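Local coordinates for vacuolar aminopeptidase 1 (Saccharomyces cerevisiae, PDB 5JH9), which removes N-terminal amino acids from peptides and proteins as a zinc-dependent vacuolar aminopeptidase, and is the major cargo of the cytoplasm-to-vacuole targeting pathway, at residues K184-N189 with V273-Q278; P202-P207 with T227-G232; T429-E434 with R507-E512. The protein carries 1 engineered substitution. All coordinates share one frame; numbering follows the deposited sequence.

Interaction 1 (K184-N189 with V273-Q278); sequences KKKGTN and VSELIQ
The type II beta turn from Lys185 to Thr188 is gripped by Glu275, which leads into strand 276-285. The turn belongs to the hairpin of strands 175-184 and 191-197. Before it, Lys184 N donates to Glu275 O at 2.9 Å. This bond extends the pairing of strands 175-184 and 276-285 past a classic beta bulge, where Ile277 and Gln278 both face Leu182. Beside it, Lys184 CB packs on Ile277 CG1 at 3.9 Å.

The side chain of Glu275 continues the grip. Glu275 CB passes 3.3 Å from Lys184 O, and the extended chain carries the carboxylate to the turn. Lys186 N donates to Glu275 OE2 at 2.8 Å. The N-H points nearly straight at the oxygen (163°). It arrives on the anti side, 23° out of the carboxylate plane. Lys185 is bent at its second torsion (chi2 -72°), which brings Lys185 CD to 3.4 Å from Glu275 OE2. Lys185 NZ then makes a long salt bridge to Glu275 OE1, at 3.7 Å.

Lys186 crosses Glu275 at about a right angle and runs on to Ser274, where Lys186 CE lies 3.2 Å from Ser274 OG. Lys186 NZ forms a salt bridge with Asp247 and Ser274 OG a hydrogen bond with it, whereas Lys184 NZ forms a salt bridge with Glu434 of a neighbouring subunit.

The buried carboxylate of Glu275 has a backbone N-H at each oxygen, since OE1 also accepts from Glu272 N. With Lys185 nearby, this setting is likely to favour the charged form of Glu275 and to limit the rotation of its carboxylate.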
# COMPACT_ATOMS: atom_id res chain seq x y z
N LYS B 184 7.81 -54.39 -26.87
CA LYS B 184 8.46 -55.20 -27.90
C LYS B 184 8.67 -56.60 -27.34
O LYS B 184 9.51 -56.79 -26.46
CB LYS B 184 9.80 -54.58 -28.30
CG LYS B 184 10.51 -55.29 -29.44
CD LYS B 184 11.98 -54.91 -29.54
CE LYS B 184 12.16 -53.49 -30.06
NZ LYS B 184 13.60 -53.20 -30.31
N LYS B 185 7.93 -57.58 -27.86
CA LYS B 185 8.07 -58.97 -27.43
C LYS B 185 9.48 -59.48 -27.67
O LYS B 185 10.10 -59.15 -28.69
CB LYS B 185 7.06 -59.90 -28.14
CG LYS B 185 5.65 -59.85 -27.58
CD LYS B 185 5.54 -60.53 -26.22
CE LYS B 185 4.10 -60.62 -25.74
NZ LYS B 185 4.01 -60.99 -24.30
N LYS B 186 9.99 -60.27 -26.73
CA LYS B 186 11.32 -60.87 -26.83
C LYS B 186 11.46 -61.70 -28.10
O LYS B 186 10.55 -62.44 -28.47
CB LYS B 186 11.60 -61.78 -25.63
CG LYS B 186 11.86 -61.04 -24.33
CD LYS B 186 12.40 -62.00 -23.28
CE LYS B 186 12.90 -61.26 -22.05
NZ LYS B 186 13.66 -62.16 -21.13
N GLY B 187 12.60 -61.55 -28.77
CA GLY B 187 12.85 -62.22 -30.04
C GLY B 187 12.03 -61.71 -31.22
O GLY B 187 11.76 -62.46 -32.15
N THR B 188 11.62 -60.44 -31.16
CA THR B 188 10.96 -59.76 -32.28
C THR B 188 11.48 -58.33 -32.37
O THR B 188 12.08 -57.82 -31.42
CB THR B 188 9.42 -59.71 -32.13
OG1 THR B 188 9.05 -58.73 -31.15
CG2 THR B 188 8.84 -61.06 -31.73
N ASN B 189 11.24 -57.70 -33.52
CA ASN B 189 11.49 -56.27 -33.72
C ASN B 189 10.19 -55.47 -33.95
O ASN B 189 10.24 -54.37 -34.50
CB ASN B 189 12.48 -56.06 -34.89
CG ASN B 189 13.89 -55.73 -34.41
OD1 ASN B 189 14.08 -54.97 -33.45
ND2 ASN B 189 14.89 -56.27 -35.09
N VAL B 273 8.43 -56.91 -17.90
CA VAL B 273 9.03 -55.59 -17.64
C VAL B 273 10.11 -55.28 -18.68
O VAL B 273 10.16 -54.16 -19.20
CB VAL B 273 9.61 -55.51 -16.20
CG1 VAL B 273 10.48 -54.27 -16.01
CG2 VAL B 273 8.49 -55.53 -15.16
N SER B 274 10.95 -56.26 -19.00
CA SER B 274 12.01 -56.13 -20.01
C SER B 274 11.50 -55.71 -21.39
O SER B 274 12.22 -55.05 -22.15
CB SER B 274 12.79 -57.44 -20.14
OG SER B 274 11.98 -58.48 -20.66
N GLU B 275 10.27 -56.10 -21.71
CA GLU B 275 9.64 -55.78 -22.99
C GLU B 275 9.06 -54.35 -23.10
O GLU B 275 8.77 -53.90 -24.20
CB GLU B 275 8.56 -56.83 -23.31
CG GLU B 275 9.13 -58.24 -23.44
CD GLU B 275 8.09 -59.33 -23.62
OE1 GLU B 275 7.01 -59.28 -22.98
OE2 GLU B 275 8.37 -60.28 -24.39
N LEU B 276 8.91 -53.63 -21.98
CA LEU B 276 8.33 -52.27 -22.00
C LEU B 276 9.27 -51.25 -22.65
O LEU B 276 10.43 -51.12 -22.24
CB LEU B 276 7.97 -51.81 -20.59
CG LEU B 276 6.96 -52.65 -19.80
CD1 LEU B 276 6.86 -52.14 -18.38
CD2 LEU B 276 5.60 -52.66 -20.48
N ILE B 277 8.76 -50.55 -23.65
CA ILE B 277 9.53 -49.59 -24.46
C ILE B 277 9.26 -48.16 -23.99
O ILE B 277 10.20 -47.41 -23.68
CB ILE B 277 9.18 -49.74 -25.96
CG1 ILE B 277 9.62 -51.11 -26.48
CG2 ILE B 277 9.79 -48.62 -26.80
CD1 ILE B 277 11.12 -51.33 -26.53
N GLN B 278 7.98 -47.79 -23.98
CA GLN B 278 7.53 -46.48 -23.51
C GLN B 278 6.11 -46.56 -22.96
O GLN B 278 5.44 -47.60 -23.06
CB GLN B 278 7.60 -45.43 -24.64
CG GLN B 278 8.86 -44.56 -24.66
CD GLN B 278 9.08 -43.77 -23.37
OE1 GLN B 278 8.15 -43.57 -22.58
NE2 GLN B 278 10.31 -43.33 -23.16

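Interaction 2 (P202-P207 with T227-G232); sequences PVCRIP and TIPVIG
Ile206 and Pro229 lie side by side and point the same way, with Ile206 CG1 4.0 Å from Pro229 CG. The other branch, Ile206 CG2, touches the backbone at Thr227 CA, at 3.6 Å. With an alanine here, both branches would be gone, and a gap would probably open beside Pro229 and Thr227. Cys204 meets Pro229 at another place. The thiol sits between the backbone N and the carbonyl carbon (chi1 67°), and from there Cys204 SG touches Pro229 CB at 3.6 Å. Val230 CG2 meets the ring of Pro207, 3.8 Å from Pro207 CD, and the two side chains cross at about a right angle.

A single antiparallel bridge joins the backbones. Arg205 and Val230 form a hydrogen-bonded pair: Val230 N to Arg205 O at 2.8 Å is nearly straight (169°), while Arg205 N to Val230 O is longer, at 3.3 Å, and more bent. A classic beta bulge flanks the bridge on each segment: Val203 and Cys204 both face Leu175, and Ile231 and Gly232 both face Gly155. Residues 202-207 thus join strand 175-184 to 230-232, the edge strand of the six-stranded sheet.

Beyond the bridge, Val203 O receives a CA-H...O contact from Ile231 CA at 3.4 Å. The CB of Arg205 points away from 227-232. Arg205 NH2 pairs with Asp172 and also donates to Arg484 O of a neighbouring subunit, and Arg205 NH1 donates to Ser479 OG of that subunit. Asn393 ND2 and Asn395 ND2 of the same neighbour donate to Pro207 O and Ile228 O respectively.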
# COMPACT_ATOMS: atom_id res chain seq x y z
N PRO B 202 -7.86 -47.64 -7.06
CA PRO B 202 -7.21 -46.34 -7.07
C PRO B 202 -5.79 -46.49 -6.57
O PRO B 202 -5.57 -46.73 -5.38
CB PRO B 202 -8.07 -45.50 -6.12
CG PRO B 202 -8.79 -46.48 -5.24
CD PRO B 202 -8.58 -47.86 -5.79
N VAL B 203 -4.83 -46.41 -7.49
CA VAL B 203 -3.41 -46.60 -7.15
C VAL B 203 -2.81 -45.41 -6.39
O VAL B 203 -1.77 -45.55 -5.75
CB VAL B 203 -2.54 -46.91 -8.39
CG1 VAL B 203 -3.09 -48.11 -9.15
CG2 VAL B 203 -2.39 -45.69 -9.30
N CYS B 204 -3.43 -44.24 -6.48
CA CYS B 204 -2.92 -43.08 -5.76
C CYS B 204 -3.99 -42.05 -5.44
O CYS B 204 -5.16 -42.19 -5.80
CB CYS B 204 -1.77 -42.45 -6.55
SG CYS B 204 -2.29 -41.71 -8.09
N ARG B 205 -3.54 -41.02 -4.72
CA ARG B 205 -4.39 -39.98 -4.20
C ARG B 205 -3.48 -38.77 -3.93
O ARG B 205 -2.33 -38.95 -3.55
CB ARG B 205 -5.03 -40.50 -2.92
CG ARG B 205 -5.94 -39.55 -2.18
CD ARG B 205 -6.54 -40.26 -0.98
NE ARG B 205 -7.38 -39.38 -0.18
CZ ARG B 205 -6.94 -38.47 0.70
NH1 ARG B 205 -5.64 -38.29 0.92
NH2 ARG B 205 -7.81 -37.73 1.37
N ILE B 206 -4.00 -37.57 -4.17
CA ILE B 206 -3.29 -36.32 -3.89
C ILE B 206 -3.85 -35.80 -2.55
O ILE B 206 -4.97 -35.28 -2.52
CB ILE B 206 -3.48 -35.30 -5.03
CG1 ILE B 206 -3.08 -35.93 -6.38
CG2 ILE B 206 -2.63 -34.05 -4.78
CD1 ILE B 206 -3.38 -35.08 -7.59
N PRO B 207 -3.10 -35.97 -1.44
CA PRO B 207 -3.65 -35.68 -0.11
C PRO B 207 -3.63 -34.21 0.28
O PRO B 207 -2.57 -33.58 0.29
CB PRO B 207 -2.73 -36.48 0.82
CG PRO B 207 -1.41 -36.45 0.13
CD PRO B 207 -1.71 -36.46 -1.36
N THR B 227 0.96 -30.70 -5.13
CA THR B 227 -0.09 -31.61 -5.62
C THR B 227 0.51 -32.84 -6.30
O THR B 227 0.30 -33.07 -7.49
CB THR B 227 -1.04 -30.87 -6.58
OG1 THR B 227 -0.29 -30.41 -7.72
CG2 THR B 227 -1.70 -29.70 -5.88
N ILE B 228 1.25 -33.62 -5.52
CA ILE B 228 1.97 -34.80 -6.00
C ILE B 228 1.21 -36.05 -5.54
O ILE B 228 0.98 -36.21 -4.33
CB ILE B 228 3.42 -34.84 -5.47
CG1 ILE B 228 4.17 -33.55 -5.87
CG2 ILE B 228 4.15 -36.06 -6.01
CD1 ILE B 228 5.46 -33.31 -5.10
N PRO B 229 0.82 -36.94 -6.48
CA PRO B 229 0.11 -38.15 -6.07
C PRO B 229 0.94 -39.11 -5.21
O PRO B 229 2.10 -39.39 -5.55
CB PRO B 229 -0.27 -38.82 -7.41
CG PRO B 229 -0.15 -37.77 -8.44
CD PRO B 229 0.88 -36.80 -7.95
N VAL B 230 0.35 -39.57 -4.12
CA VAL B 230 0.97 -40.55 -3.23
C VAL B 230 0.50 -41.93 -3.67
O VAL B 230 -0.70 -42.22 -3.62
CB VAL B 230 0.59 -40.30 -1.76
CG1 VAL B 230 1.10 -41.41 -0.85
CG2 VAL B 230 1.12 -38.94 -1.30
N ILE B 231 1.44 -42.77 -4.08
CA ILE B 231 1.12 -44.06 -4.70
C ILE B 231 1.25 -45.26 -3.74
O ILE B 231 0.59 -46.28 -3.94
CB ILE B 231 1.94 -44.24 -6.01
CG1 ILE B 231 1.25 -45.21 -6.96
CG2 ILE B 231 3.39 -44.66 -5.74
CD1 ILE B 231 1.81 -45.21 -8.36
N GLY B 232 2.07 -45.14 -2.69
CA GLY B 232 2.23 -46.23 -1.72
C GLY B 232 3.06 -45.89 -0.49
O GLY B 232 3.55 -44.77 -0.35

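Interaction 3 (T429-E434 with R507-E512); sequences TALVEE and RSVYDE
Leu431 packs against Tyr510 and, less closely, Val509 in the tight part of this contact. With chi1 at -175°, Leu431 CG lies opposite the backbone N, which lets the CD1 methyl reach the other segment. Leu431 CD1 lies 3.4 Å from Tyr510 CD1, and the two side chains cross at about a right angle. Val509 CG1 fits between two residues one helical turn apart. It lies 3.8 Å from Leu431 O and also 3.8 Å from Glu434 CB.

The other side is polar. Glu434 and Glu512 bring their carboxylates together with the planes 90° apart, and Glu434 OE2 is 2.9 Å from Glu512 OE1. Two carboxylates this close would probably repel each other if both were charged; nearby positive groups are likely to offset this, or one may carry a proton. Glu434 OE1 pairs with Arg437, Glu512 OE2 with Arg438, and Glu434 OE2 with Lys184 of a neighbouring subunit. Asp511 is exposed to solvent. Asp511 OD1 takes Arg507 NH2 at 2.8 Å in a salt bridge within the segment.

The contact joins helix 426-439 to the last part of helix 491-510 and the residues that follow. Leu435 and Arg438 of the first helix also pack on Val509. On the sheet side, Ile382 of strand 382-390 touches both Leu431 and Tyr510, while Tyr510 OH is hydrogen-bonded to Arg469 of strand 469-477.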
# COMPACT_ATOMS: atom_id res chain seq x y z
N THR B 429 -28.01 -20.51 -36.73
CA THR B 429 -29.04 -20.43 -35.68
C THR B 429 -30.41 -20.78 -36.27
O THR B 429 -31.14 -21.60 -35.71
CB THR B 429 -29.08 -19.03 -35.05
OG1 THR B 429 -27.82 -18.75 -34.44
CG2 THR B 429 -30.19 -18.93 -33.99
N ALA B 430 -30.75 -20.14 -37.38
CA ALA B 430 -32.02 -20.38 -38.07
C ALA B 430 -32.16 -21.82 -38.57
O ALA B 430 -33.25 -22.40 -38.51
CB ALA B 430 -32.19 -19.40 -39.23
N LEU B 431 -31.05 -22.39 -39.08
CA LEU B 431 -31.03 -23.78 -39.54
C LEU B 431 -31.34 -24.74 -38.39
O LEU B 431 -32.20 -25.60 -38.52
CB LEU B 431 -29.68 -24.14 -40.18
CG LEU B 431 -29.56 -25.54 -40.81
CD1 LEU B 431 -28.59 -25.56 -41.98
CD2 LEU B 431 -29.15 -26.62 -39.82
N VAL B 432 -30.65 -24.57 -37.26
CA VAL B 432 -30.86 -25.44 -36.10
C VAL B 432 -32.28 -25.30 -35.54
O VAL B 432 -32.91 -26.31 -35.20
CB VAL B 432 -29.80 -25.20 -35.00
CG1 VAL B 432 -30.17 -25.89 -33.69
CG2 VAL B 432 -28.45 -25.70 -35.50
N GLU B 433 -32.79 -24.07 -35.46
CA GLU B 433 -34.14 -23.82 -34.96
C GLU B 433 -35.20 -24.42 -35.89
O GLU B 433 -36.19 -24.98 -35.42
CB GLU B 433 -34.38 -22.33 -34.71
CG GLU B 433 -33.62 -21.85 -33.48
CD GLU B 433 -33.64 -20.35 -33.24
OE1 GLU B 433 -33.94 -19.56 -34.15
OE2 GLU B 433 -33.32 -19.95 -32.10
N GLU B 434 -34.97 -24.32 -37.20
CA GLU B 434 -35.84 -24.98 -38.19
C GLU B 434 -35.79 -26.50 -38.05
O GLU B 434 -36.84 -27.15 -38.02
CB GLU B 434 -35.47 -24.56 -39.62
CG GLU B 434 -36.51 -24.94 -40.67
CD GLU B 434 -37.73 -24.02 -40.69
OE1 GLU B 434 -37.90 -23.19 -39.77
OE2 GLU B 434 -38.52 -24.13 -41.63
N ARG B 507 -29.94 -31.72 -44.77
CA ARG B 507 -29.84 -31.43 -46.21
C ARG B 507 -31.12 -30.77 -46.71
O ARG B 507 -31.08 -29.73 -47.38
CB ARG B 507 -29.55 -32.70 -47.02
CG ARG B 507 -29.24 -32.51 -48.50
CD ARG B 507 -28.03 -31.63 -48.75
NE ARG B 507 -28.37 -30.21 -48.85
CZ ARG B 507 -27.49 -29.22 -48.95
NH1 ARG B 507 -26.18 -29.45 -48.98
NH2 ARG B 507 -27.93 -27.97 -49.03
N SER B 508 -32.25 -31.37 -46.35
CA SER B 508 -33.57 -30.85 -46.68
C SER B 508 -33.82 -29.46 -46.09
O SER B 508 -34.34 -28.58 -46.78
CB SER B 508 -34.65 -31.81 -46.20
OG SER B 508 -35.91 -31.41 -46.69
N VAL B 509 -33.44 -29.27 -44.83
CA VAL B 509 -33.62 -27.97 -44.16
C VAL B 509 -32.72 -26.89 -44.76
O VAL B 509 -33.18 -25.77 -44.99
CB VAL B 509 -33.40 -28.09 -42.64
CG1 VAL B 509 -33.39 -26.71 -41.97
CG2 VAL B 509 -34.49 -28.95 -42.02
N TYR B 510 -31.45 -27.21 -45.01
CA TYR B 510 -30.51 -26.23 -45.59
C TYR B 510 -30.95 -25.80 -47.00
O TYR B 510 -30.70 -24.66 -47.39
CB TYR B 510 -29.07 -26.77 -45.62
CG TYR B 510 -27.94 -25.73 -45.68
CD1 TYR B 510 -28.08 -24.45 -45.12
CD2 TYR B 510 -26.71 -26.05 -46.23
CE1 TYR B 510 -27.05 -23.52 -45.15
CE2 TYR B 510 -25.66 -25.14 -46.26
CZ TYR B 510 -25.84 -23.87 -45.72
OH TYR B 510 -24.81 -22.95 -45.73
N ASP B 511 -31.63 -26.69 -47.72
CA ASP B 511 -32.21 -26.37 -49.04
C ASP B 511 -33.29 -25.27 -49.00
O ASP B 511 -33.51 -24.62 -50.02
CB ASP B 511 -32.79 -27.63 -49.72
CG ASP B 511 -31.72 -28.64 -50.14
OD1 ASP B 511 -30.51 -28.33 -50.06
OD2 ASP B 511 -32.10 -29.75 -50.55
N GLU B 512 -33.94 -25.07 -47.86
CA GLU B 512 -34.88 -23.94 -47.70
C GLU B 512 -34.21 -22.57 -47.84
O GLU B 512 -34.85 -21.60 -48.24
CB GLU B 512 -35.56 -23.95 -46.33
CG GLU B 512 -36.41 -25.15 -45.96
CD GLU B 512 -36.98 -25.03 -44.54
OE1 GLU B 512 -36.79 -23.97 -43.89
OE2 GLU B 512 -37.61 -25.99 -44.07

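Interactions 1 and 2 both reach the six-stranded antiparallel sheet, with centres about 29 Å apart. Interaction 2 is nested along the chain inside the loop that interaction 1 closes. Interaction 3 follows both in sequence. It lies across the chain's centre from them, about 54 Å from interaction 1 and 50 Å from interaction 2, centre to centre, beside the nine-stranded mixed sheet. Within one chain the three do not touch. In the dodecamer, Lys184 of interaction 1 forms a salt bridge with Glu434 of interaction 3 in another subunit, and Gln278 a hydrogen bond with Glu433 there. Interaction 2 faces a further subunit. All three contacts therefore take part in subunit interfaces, away from the annotated sites.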